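Long-range contacts in secreted protein (Streptomyces lividans TK24, PDB 5LXZ), which probably acts as a secreted copper-radical oxidase of the galactose oxidase type, built around a Kelch beta-propeller: residues G13-I18 / R495-T500; G470-F475 / Y499-L504; S508-S513 / M586-G591. The protein carries 1 engineered substitution. All coordinates share one frame; numbering follows the deposited sequence.

Interaction 1 (G13-I18 / R495-T500)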
loop_
_atom_site.group_PDB
_atom_site.type_symbol
_atom_site.label_atom_id
_atom_site.label_comp_id
_atom_site.label_asym_id
_atom_site.label_seq_id
_atom_site.Cartn_x
_atom_site.Cartn_y
_atom_site.Cartn_z
ATOM N N GLY A 13 -26.839 -2.716 -0.035
ATOM C CA GLY A 13 -26.169 -3.332 -1.167
ATOM C C GLY A 13 -26.072 -4.834 -1.066
ATOM O O GLY A 13 -26.795 -5.467 -0.296
ATOM N N LYS A 14 -25.167 -5.414 -1.847
ATOM C CA LYS A 14 -25.072 -6.874 -1.968
ATOM C C LYS A 14 -23.683 -7.272 -2.417
ATOM O O LYS A 14 -23.123 -6.600 -3.290
ATOM C CB LYS A 14 -26.086 -7.402 -2.996
ATOM C CG LYS A 14 -25.998 -8.918 -3.153
ATOM C CD LYS A 14 -27.176 -9.603 -3.843
ATOM C CE LYS A 14 -26.781 -11.022 -4.253
ATOM N NZ LYS A 14 -26.445 -11.921 -3.105
ATOM N N TRP A 15 -23.167 -8.334 -1.836
ATOM C CA TRP A 15 -21.879 -8.921 -2.212
ATOM C C TRP A 15 -22.090 -10.176 -3.016
ATOM O O TRP A 15 -23.051 -10.945 -2.746
ATOM C CB TRP A 15 -21.107 -9.306 -0.948
ATOM C CG TRP A 15 -20.664 -8.153 -0.113
ATOM C CD1 TRP A 15 -21.357 -7.498 0.844
ATOM C CD2 TRP A 15 -19.399 -7.519 -0.187
ATOM N NE1 TRP A 15 -20.600 -6.484 1.409
ATOM C CE2 TRP A 15 -19.375 -6.482 0.776
ATOM C CE3 TRP A 15 -18.270 -7.745 -0.969
ATOM C CZ2 TRP A 15 -18.243 -5.684 0.971
ATOM C CZ3 TRP A 15 -17.142 -6.972 -0.747
ATOM C CH2 TRP A 15 -17.143 -5.964 0.204
ATOM N N GLU A 16 -21.203 -10.426 -3.957
ATOM C CA GLU A 16 -21.217 -11.683 -4.705
ATOM C C GLU A 16 -19.791 -12.159 -4.871
ATOM O O GLU A 16 -18.920 -11.369 -5.215
ATOM C CB GLU A 16 -21.833 -11.464 -6.073
ATOM C CG GLU A 16 -21.885 -12.715 -6.962
ATOM C CD GLU A 16 -22.573 -12.517 -8.312
ATOM O OE1 GLU A 16 -22.848 -11.365 -8.713
ATOM O OE2 GLU A 16 -22.825 -13.543 -8.985
ATOM N N ILE A 17 -19.556 -13.433 -4.649
ATOM C CA ILE A 17 -18.296 -14.077 -4.972
ATOM C C ILE A 17 -18.255 -14.400 -6.463
ATOM O O ILE A 17 -19.200 -14.964 -7.021
ATOM C CB ILE A 17 -18.127 -15.364 -4.136
ATOM C CG1 ILE A 17 -18.020 -15.007 -2.649
ATOM C CG2 ILE A 17 -16.908 -16.156 -4.603
ATOM C CD1 ILE A 17 -18.197 -16.164 -1.679
ATOM N N ILE A 18 -17.106 -14.093 -7.059
ATOM C CA ILE A 18 -16.672 -14.667 -8.318
ATOM C C ILE A 18 -15.451 -15.547 -8.055
ATOM O O ILE A 18 -14.461 -15.116 -7.444
ATOM C CB ILE A 18 -16.257 -13.586 -9.313
ATOM C CG1 ILE A 18 -17.498 -12.918 -9.846
ATOM C CG2 ILE A 18 -15.441 -14.197 -10.449
ATOM C CD1 ILE A 18 -18.046 -11.882 -8.910
ATOM N N ARG A 495 -10.425 -16.242 -3.944
ATOM C CA ARG A 495 -11.709 -15.764 -4.385
ATOM C C ARG A 495 -11.694 -14.231 -4.510
ATOM O O ARG A 495 -10.971 -13.534 -3.779
ATOM C CB ARG A 495 -12.795 -16.195 -3.429
ATOM C CG ARG A 495 -13.025 -17.699 -3.438
ATOM C CD ARG A 495 -14.034 -18.106 -2.389
ATOM N NE ARG A 495 -13.506 -17.895 -1.065
ATOM C CZ ARG A 495 -14.198 -18.031 0.052
ATOM N NH1 ARG A 495 -15.493 -18.346 -0.005
ATOM N NH2 ARG A 495 -13.621 -17.794 1.217
ATOM N N ILE A 496 -12.533 -13.730 -5.412
ATOM C CA ILE A 496 -12.742 -12.328 -5.675
ATOM C C ILE A 496 -14.208 -12.035 -5.295
ATOM O O ILE A 496 -15.043 -12.916 -5.511
ATOM C CB ILE A 496 -12.476 -12.151 -7.190
ATOM C CG1 ILE A 496 -11.027 -12.534 -7.522
ATOM C CG2 ILE A 496 -12.732 -10.734 -7.658
ATOM C CD1 ILE A 496 -10.010 -11.652 -6.791
ATOM N N GLU A 497 -14.517 -10.851 -4.786
ATOM C CA GLU A 497 -15.896 -10.457 -4.555
ATOM C C GLU A 497 -16.180 -9.180 -5.312
ATOM O O GLU A 497 -15.292 -8.329 -5.496
ATOM C CB GLU A 497 -16.177 -10.205 -3.085
ATOM C CG GLU A 497 -16.478 -11.424 -2.252
ATOM C CD GLU A 497 -16.900 -11.058 -0.813
ATOM O OE1 GLU A 497 -16.043 -10.854 0.033
ATOM O OE2 GLU A 497 -18.095 -10.985 -0.515
ATOM N N ILE A 498 -17.430 -9.021 -5.710
ATOM C CA ILE A 498 -17.948 -7.745 -6.177
ATOM C C ILE A 498 -18.976 -7.240 -5.210
ATOM O O ILE A 498 -19.891 -7.997 -4.844
ATOM C CB ILE A 498 -18.616 -7.919 -7.529
ATOM C CG1 ILE A 498 -17.631 -8.518 -8.486
ATOM C CG2 ILE A 498 -19.182 -6.610 -8.064
ATOM C CD1 ILE A 498 -16.443 -7.714 -8.745
ATOM N N TYR A 499 -18.834 -6.003 -4.785
ATOM C CA TYR A 499 -19.818 -5.349 -3.972
ATOM C C TYR A 499 -20.615 -4.387 -4.828
ATOM O O TYR A 499 -20.076 -3.515 -5.519
ATOM C CB TYR A 499 -19.179 -4.610 -2.778
ATOM C CG TYR A 499 -20.199 -3.883 -1.932
ATOM C CD1 TYR A 499 -21.155 -4.593 -1.222
ATOM C CD2 TYR A 499 -20.251 -2.504 -1.902
ATOM C CE1 TYR A 499 -22.099 -3.938 -0.472
ATOM C CE2 TYR A 499 -21.168 -1.824 -1.124
ATOM C CZ TYR A 499 -22.151 -2.549 -0.456
ATOM O OH TYR A 499 -23.054 -1.837 0.291
ATOM N N THR A 500 -21.944 -4.485 -4.738
ATOM C CA THR A 500 -22.849 -3.577 -5.413
ATOM C C THR A 500 -23.453 -2.670 -4.337
ATOM O O THR A 500 -24.200 -3.151 -3.463
ATOM C CB THR A 500 -23.984 -4.364 -6.105
ATOM O OG1 THR A 500 -23.437 -5.199 -7.111
ATOM C CG2 THR A 500 -24.961 -3.433 -6.754
HETATM O O HOH W 1 -22.502 -7.631 -6.209
#
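One face of the Trp15 indole is taken by Tyr499, whose CD1 sits 3.2 Å above the ring plane, displaced toward the rim, while the methylene CB makes a CH-pi contact, 3.6 Å from the centroid of the six-membered ring of Trp15 and almost on its normal. The planes of the two rings are inclined by 40°. Tyr499 gets there because its CG is anti to the backbone N (chi1 178°), which turns the ring across the indole with OH heading for Asn12 O. Trp15 also meets Phe474 edge-to-face and gives its NE1 hydrogen to Ala452 O. The Glu497 side chain crosses the indole at about a right angle, with OE2 3.3 Å from Trp15 CE3; its carboxylate is anchored beyond the pair by Arg458, a salt bridge, and by the backbone N of Leu455 and Val456. On the sheet face that carries Trp15, Glu497 and Tyr499, Ile17 CG1 rests 3.9 Å from Glu497 CG. On the Thr500 and Ile498 side of the sheet, a water joins Lys14 O, Ile498 O and Thr500 OG1, lying 2.8 Å from the hydroxyl. In the backbone, Lys14, Glu16 and Ile18 pair with Thr500, Ile498 and Ile496 through six hydrogen bonds, an unbroken antiparallel ladder. An N-terminal strand added as the outermost strand of a blade built otherwise from late sequence is the "velcro" closure of a beta-propeller.

Interaction 2 (G470-F475 / Y499-L504). With PO4 (phosphate ion), chain G.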
loop_
_atom_site.group_PDB
_atom_site.type_symbol
_atom_site.label_atom_id
_atom_site.label_comp_id
_atom_site.label_asym_id
_atom_site.label_seq_id
_atom_site.Cartn_x
_atom_site.Cartn_y
_atom_site.Cartn_z
ATOM N N GLY A 470 -19.510 1.461 -11.112
ATOM C CA GLY A 470 -19.876 1.861 -9.760
ATOM C C GLY A 470 -19.912 0.737 -8.727
ATOM O O GLY A 470 -20.190 0.991 -7.565
ATOM N N ARG A 471 -19.646 -0.490 -9.147
ATOM C CA ARG A 471 -19.434 -1.589 -8.216
ATOM C C ARG A 471 -17.967 -1.648 -7.890
ATOM O O ARG A 471 -17.160 -0.950 -8.495
ATOM C CB ARG A 471 -19.885 -2.904 -8.810
ATOM C CG ARG A 471 -21.382 -2.920 -9.115
ATOM C CD ARG A 471 -21.844 -4.254 -9.694
ATOM N NE ARG A 471 -23.289 -4.250 -9.885
ATOM C CZ ARG A 471 -23.919 -3.699 -10.927
ATOM N NH1 ARG A 471 -23.254 -3.104 -11.908
ATOM N NH2 ARG A 471 -25.240 -3.703 -10.965
ATOM N N LEU A 472 -17.643 -2.469 -6.908
ATOM C CA LEU A 472 -16.264 -2.568 -6.400
ATOM C C LEU A 472 -15.810 -3.997 -6.348
ATOM O O LEU A 472 -16.562 -4.900 -5.964
ATOM C CB LEU A 472 -16.164 -1.942 -5.039
ATOM C CG LEU A 472 -16.455 -0.448 -5.060
ATOM C CD1 LEU A 472 -17.874 -0.153 -4.541
ATOM C CD2 LEU A 472 -15.437 0.343 -4.268
ATOM N N MET A 473 -14.544 -4.212 -6.698
ATOM C CA MET A 473 -13.945 -5.534 -6.638
ATOM C C MET A 473 -13.030 -5.596 -5.431
ATOM O O MET A 473 -12.262 -4.660 -5.177
ATOM C CB MET A 473 -13.166 -5.834 -7.908
ATOM C CG MET A 473 -12.602 -7.223 -7.975
ATOM S SD MET A 473 -10.991 -7.433 -7.217
ATOM C CE MET A 473 -9.979 -6.648 -8.471
ATOM N N PHE A 474 -13.106 -6.711 -4.714
ATOM C CA PHE A 474 -12.283 -6.992 -3.557
ATOM C C PHE A 474 -11.479 -8.243 -3.816
ATOM O O PHE A 474 -11.957 -9.218 -4.395
ATOM C CB PHE A 474 -13.170 -7.184 -2.327
ATOM C CG PHE A 474 -13.658 -5.892 -1.741
ATOM C CD1 PHE A 474 -14.655 -5.139 -2.394
ATOM C CD2 PHE A 474 -13.158 -5.407 -0.530
ATOM C CE1 PHE A 474 -15.117 -3.923 -1.868
ATOM C CE2 PHE A 474 -13.641 -4.219 -0.009
ATOM C CZ PHE A 474 -14.585 -3.457 -0.674
ATOM N N PHE A 475 -10.200 -8.230 -3.410
ATOM C CA PHE A 475 -9.304 -9.342 -3.687
ATOM C C PHE A 475 -8.393 -9.638 -2.524
ATOM O O PHE A 475 -8.212 -8.823 -1.622
ATOM C CB PHE A 475 -8.430 -9.032 -4.919
ATOM C CG PHE A 475 -7.501 -7.878 -4.708
ATOM C CD1 PHE A 475 -6.219 -8.081 -4.178
ATOM C CD2 PHE A 475 -7.878 -6.585 -5.029
ATOM C CE1 PHE A 475 -5.345 -7.020 -3.966
ATOM C CE2 PHE A 475 -7.000 -5.524 -4.814
ATOM C CZ PHE A 475 -5.741 -5.755 -4.279
ATOM N N TYR A 499 -18.834 -6.003 -4.785
ATOM C CA TYR A 499 -19.818 -5.349 -3.972
ATOM C C TYR A 499 -20.615 -4.387 -4.828
ATOM O O TYR A 499 -20.076 -3.515 -5.519
ATOM C CB TYR A 499 -19.179 -4.610 -2.778
ATOM C CG TYR A 499 -20.199 -3.883 -1.932
ATOM C CD1 TYR A 499 -21.155 -4.593 -1.222
ATOM C CD2 TYR A 499 -20.251 -2.504 -1.902
ATOM C CE1 TYR A 499 -22.099 -3.938 -0.472
ATOM C CE2 TYR A 499 -21.168 -1.824 -1.124
ATOM C CZ TYR A 499 -22.151 -2.549 -0.456
ATOM O OH TYR A 499 -23.054 -1.837 0.291
ATOM N N THR A 500 -21.944 -4.485 -4.738
ATOM C CA THR A 500 -22.849 -3.577 -5.413
ATOM C C THR A 500 -23.453 -2.670 -4.337
ATOM O O THR A 500 -24.200 -3.151 -3.463
ATOM C CB THR A 500 -23.984 -4.364 -6.105
ATOM O OG1 THR A 500 -23.437 -5.199 -7.111
ATOM C CG2 THR A 500 -24.961 -3.433 -6.754
ATOM N N PRO A 501 -23.145 -1.382 -4.351
ATOM C CA PRO A 501 -23.585 -0.524 -3.245
ATOM C C PRO A 501 -25.114 -0.251 -3.313
ATOM O O PRO A 501 -25.719 -0.477 -4.347
ATOM C CB PRO A 501 -22.780 0.789 -3.447
ATOM C CG PRO A 501 -21.585 0.321 -4.240
ATOM C CD PRO A 501 -22.086 -0.733 -5.157
ATOM N N PRO A 502 -25.670 0.295 -2.252
ATOM C CA PRO A 502 -27.119 0.579 -2.226
ATOM C C PRO A 502 -27.576 1.430 -3.397
ATOM O O PRO A 502 -28.705 1.276 -3.894
ATOM C CB PRO A 502 -27.267 1.364 -0.937
ATOM C CG PRO A 502 -26.170 0.877 -0.046
ATOM C CD PRO A 502 -25.029 0.585 -0.964
ATOM N N TYR A 503 -26.707 2.327 -3.888
ATOM C CA TYR A 503 -27.098 3.237 -4.967
ATOM C C TYR A 503 -27.435 2.579 -6.294
ATOM O O TYR A 503 -27.992 3.255 -7.182
ATOM C CB TYR A 503 -26.095 4.402 -5.116
ATOM C CG TYR A 503 -24.620 4.083 -5.417
ATOM C CD1 TYR A 503 -24.263 3.131 -6.344
ATOM C CD2 TYR A 503 -23.618 4.799 -4.810
ATOM C CE1 TYR A 503 -22.942 2.851 -6.635
ATOM C CE2 TYR A 503 -22.274 4.541 -5.102
ATOM C CZ TYR A 503 -21.955 3.570 -6.011
ATOM O OH TYR A 503 -20.617 3.314 -6.290
ATOM N N LEU A 504 -27.137 1.288 -6.453
ATOM C CA LEU A 504 -27.556 0.575 -7.634
ATOM C C LEU A 504 -28.834 -0.231 -7.433
ATOM O O LEU A 504 -29.254 -0.912 -8.369
ATOM C CB LEU A 504 -26.456 -0.304 -8.148
ATOM C CG LEU A 504 -25.207 0.471 -8.601
ATOM C CD1 LEU A 504 -24.256 -0.444 -9.315
ATOM C CD2 LEU A 504 -25.515 1.702 -9.451
HETATM P P PO4 G . -26.016 -1.827 -14.082
HETATM O O1 PO4 G . -26.340 -2.441 -15.428
HETATM O O2 PO4 G . -24.480 -1.819 -13.976
HETATM O O3 PO4 G . -26.598 -0.433 -13.973
HETATM O O4 PO4 G . -26.657 -2.610 -12.967
#
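Leu504 lays its CD1 methyl over the guanidinium of Arg471, 3.6 Å above the plane and centred on it, in the one of two deposited Arg471 conformers described here. The contact sits where the closing blade of the propeller ends: Leu472 and Tyr499 form an antiparallel hydrogen-bonded pair, after which the chain turns through Pro501 into a short 3-10 segment. Arg471 runs extended from CG to NE alongside Thr500, and its NE reaches Thr500 OG1 at 2.9 Å, in the guanidinium plane though bent to 131° at the hydrogen. The outer edge of the guanidinium grips a phosphate, probably from the crystallisation liquor, in a bidentate fashion: NH1 to O2 and NH2 to O4 of the ion, each 2.7 Å and nearly straight. NH1 also has Asp469 as a salt-bridge partner, so the guanidinium's orientation is fixed from several directions. Deeper in, Leu472 CD1 packs 3.8 Å from Pro501 CG, the two side chains crossing at about a right angle. Phe474 CE1 touches Tyr499 CB more loosely. Pro501 CB covers one face of the Tyr503 ring, and at that ring's edge Tyr503 OH donates to a lone pair of Gly470 O, in the carbonyl plane, at 2.7 Å.

Interaction 3 (S508-S513 / M586-G591). With PO4 (phosphate ion), chain G.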
loop_
_atom_site.group_PDB
_atom_site.type_symbol
_atom_site.label_atom_id
_atom_site.label_comp_id
_atom_site.label_asym_id
_atom_site.label_seq_id
_atom_site.Cartn_x
_atom_site.Cartn_y
_atom_site.Cartn_z
ATOM N N SER A 508 -33.587 4.137 -11.688
ATOM C CA SER A 508 -32.706 4.047 -12.833
ATOM C C SER A 508 -31.585 5.067 -12.745
ATOM O O SER A 508 -31.736 6.164 -12.219
ATOM C CB SER A 508 -33.484 4.252 -14.123
ATOM O OG SER A 508 -34.549 3.320 -14.175
ATOM N N ARG A 509 -30.442 4.701 -13.254
ATOM C CA ARG A 509 -29.305 5.565 -13.077
ATOM C C ARG A 509 -29.252 6.587 -14.219
ATOM O O ARG A 509 -29.816 6.357 -15.310
ATOM C CB ARG A 509 -28.032 4.725 -12.896
ATOM C CG ARG A 509 -27.601 3.912 -14.078
ATOM C CD ARG A 509 -26.700 2.775 -13.652
ATOM N NE ARG A 509 -25.492 3.255 -12.989
ATOM C CZ ARG A 509 -24.453 2.504 -12.665
ATOM N NH1 ARG A 509 -24.414 1.195 -12.919
ATOM N NH2 ARG A 509 -23.446 3.066 -12.088
ATOM N N PRO A 510 -28.630 7.749 -13.975
ATOM C CA PRO A 510 -28.427 8.681 -15.060
ATOM C C PRO A 510 -27.589 8.076 -16.173
ATOM O O PRO A 510 -26.631 7.338 -15.918
ATOM C CB PRO A 510 -27.693 9.868 -14.418
ATOM C CG PRO A 510 -27.327 9.467 -13.067
ATOM C CD PRO A 510 -28.074 8.235 -12.703
ATOM N N ASP A 511 -27.981 8.363 -17.402
ATOM C CA ASP A 511 -27.221 7.962 -18.568
ATOM C C ASP A 511 -26.082 8.961 -18.792
ATOM O O ASP A 511 -26.161 10.123 -18.401
ATOM C CB ASP A 511 -28.134 7.905 -19.799
ATOM C CG ASP A 511 -28.733 9.265 -20.141
ATOM O OD1 ASP A 511 -29.469 9.842 -19.289
ATOM O OD2 ASP A 511 -28.435 9.787 -21.248
ATOM N N LEU A 512 -25.020 8.508 -19.451
ATOM C CA LEU A 512 -23.894 9.370 -19.752
ATOM C C LEU A 512 -23.135 8.813 -20.945
ATOM O O LEU A 512 -22.739 7.644 -20.947
ATOM C CB LEU A 512 -22.970 9.457 -18.514
ATOM C CG LEU A 512 -21.784 10.408 -18.628
ATOM C CD1 LEU A 512 -22.211 11.855 -18.762
ATOM C CD2 LEU A 512 -20.906 10.201 -17.404
ATOM N N SER A 513 -22.965 9.639 -21.969
ATOM C CA SER A 513 -22.165 9.252 -23.118
ATOM C C SER A 513 -21.360 10.431 -23.591
ATOM O O SER A 513 -21.599 11.568 -23.168
ATOM C CB SER A 513 -23.064 8.711 -24.234
ATOM O OG SER A 513 -24.055 9.644 -24.558
ATOM N N MET A 586 -15.064 9.574 -14.985
ATOM C CA MET A 586 -15.985 10.637 -14.682
ATOM C C MET A 586 -17.358 10.051 -14.423
ATOM O O MET A 586 -17.941 9.408 -15.304
ATOM C CB MET A 586 -16.058 11.689 -15.783
ATOM C CG MET A 586 -16.762 12.948 -15.281
ATOM S SD MET A 586 -17.054 14.125 -16.596
ATOM C CE MET A 586 -18.457 13.403 -17.431
ATOM N N PHE A 587 -17.866 10.310 -13.237
ATOM C CA PHE A 587 -19.199 9.867 -12.820
ATOM C C PHE A 587 -20.082 11.096 -12.625
ATOM O O PHE A 587 -19.652 12.123 -12.073
ATOM C CB PHE A 587 -19.155 9.152 -11.465
ATOM C CG PHE A 587 -18.522 7.798 -11.487
ATOM C CD1 PHE A 587 -19.267 6.652 -11.711
ATOM C CD2 PHE A 587 -17.153 7.644 -11.176
ATOM C CE1 PHE A 587 -18.677 5.384 -11.656
ATOM C CE2 PHE A 587 -16.584 6.396 -11.129
ATOM C CZ PHE A 587 -17.327 5.277 -11.315
ATOM N N VAL A 588 -21.354 10.976 -13.007
ATOM C CA VAL A 588 -22.332 11.998 -12.651
ATOM C C VAL A 588 -23.337 11.356 -11.726
ATOM O O VAL A 588 -23.727 10.197 -11.949
ATOM C CB VAL A 588 -22.977 12.659 -13.892
ATOM C CG1 VAL A 588 -21.869 13.153 -14.821
ATOM C CG2 VAL A 588 -23.939 11.733 -14.641
ATOM N N THR A 589 -23.772 12.075 -10.716
ATOM C CA THR A 589 -24.686 11.519 -9.751
ATOM C C THR A 589 -25.894 12.433 -9.648
ATOM O O THR A 589 -25.750 13.664 -9.614
ATOM C CB THR A 589 -23.958 11.361 -8.415
ATOM O OG1 THR A 589 -22.882 10.409 -8.601
ATOM C CG2 THR A 589 -24.840 10.835 -7.359
ATOM N N ASP A 590 -27.075 11.812 -9.577
ATOM C CA ASP A 590 -28.319 12.606 -9.552
ATOM C C ASP A 590 -28.715 12.997 -8.141
ATOM O O ASP A 590 -28.040 12.672 -7.158
ATOM C CB ASP A 590 -29.420 11.876 -10.320
ATOM C CG ASP A 590 -29.895 10.595 -9.645
ATOM O OD1 ASP A 590 -29.652 10.381 -8.438
ATOM O OD2 ASP A 590 -30.485 9.769 -10.371
ATOM N N GLY A 591 -29.904 13.600 -8.011
ATOM C CA GLY A 591 -30.399 14.043 -6.709
ATOM C C GLY A 591 -30.857 12.975 -5.737
ATOM O O GLY A 591 -31.093 13.277 -4.575
HETATM P P PO4 G . -26.016 -1.827 -14.082
HETATM O O1 PO4 G . -26.340 -2.441 -15.428
HETATM O O2 PO4 G . -24.480 -1.819 -13.976
HETATM O O3 PO4 G . -26.598 -0.433 -13.973
HETATM O O4 PO4 G . -26.657 -2.610 -12.967
HETATM O O HOH W 2 -31.841 7.597 -9.786
#
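Asp590 OD1 is gripped by two backbone N-H groups just beyond the strand, those of Glu592 and Thr594, while OD2 faces the opposing segment, 3.7 Å from Pro510 CD. This lies within the early-set domain, an immunoglobulin-like beta-sandwich as in galactose oxidase, where the loop between strands 496-500 and 517-518 lies across strand 582-590, an inner strand of its sheet. Asp590 holds its CG between the backbone N and the carbonyl carbon (chi1 68°), the crowded position, and that brings OD2 up to the CD corner of the proline ring, the two side chains crossing at about a right angle. A water bridges the two segments, 2.6 Å from Asp590 OD2 and 2.8 Å from Ser508 O. No direct hydrogen bond joins loop and strand; apart from the water, the contact is van der Waals packing, some of it of carbon against oxygen.

Arg509 sends its side chain toward the phosphate and the propeller loop at Asp469. Its chain bends at chi3, and NH1 gives a hydrogen bond to O3 of the phosphate, probably from the crystallisation liquor, 2.9 Å long and 167° at the hydrogen. NE donates to Pro595 O and NH2 to Asp469 O. An alanine here would probably leave the carbonyls of Pro595 and Asp469, and phosphate O3, without these donors, and so weaken the tie from loop 508-513 to the propeller loop at Asp469.

Pro510 CG lies 3.8 Å from Val588 O, and its CB reaches Val588 CG2. Leu512, with CG anti to the backbone N (chi1 -176°), drives its side chain at the strand between Val588 and Met586. Leu512 CD2 lies 4.0 Å from Val588 CG1 and 4.0 Å from Met586 CE.

How the interactions relate
From the N terminus, strand 14-18 pairs with 495-500 across 476 residues that include the beta-barrel domain and most of the propeller, so interaction 1 closes the ring. Interaction 2 opens late within that span, at 470-475, and ends on the same stretch, sharing Tyr499 and Thr500, so strand 496-500 is flanked by 14-18 and 472-476 in one blade. Interaction 3 follows in series, closing a loop of 72 residues inside the early-set domain without touching interaction 1. It does meet interaction 2: Leu504 CD2 packs 3.5 Å from Arg509 CZ, and Arg471 and Arg509 share the phosphate, at the junction of propeller and C-terminal domain.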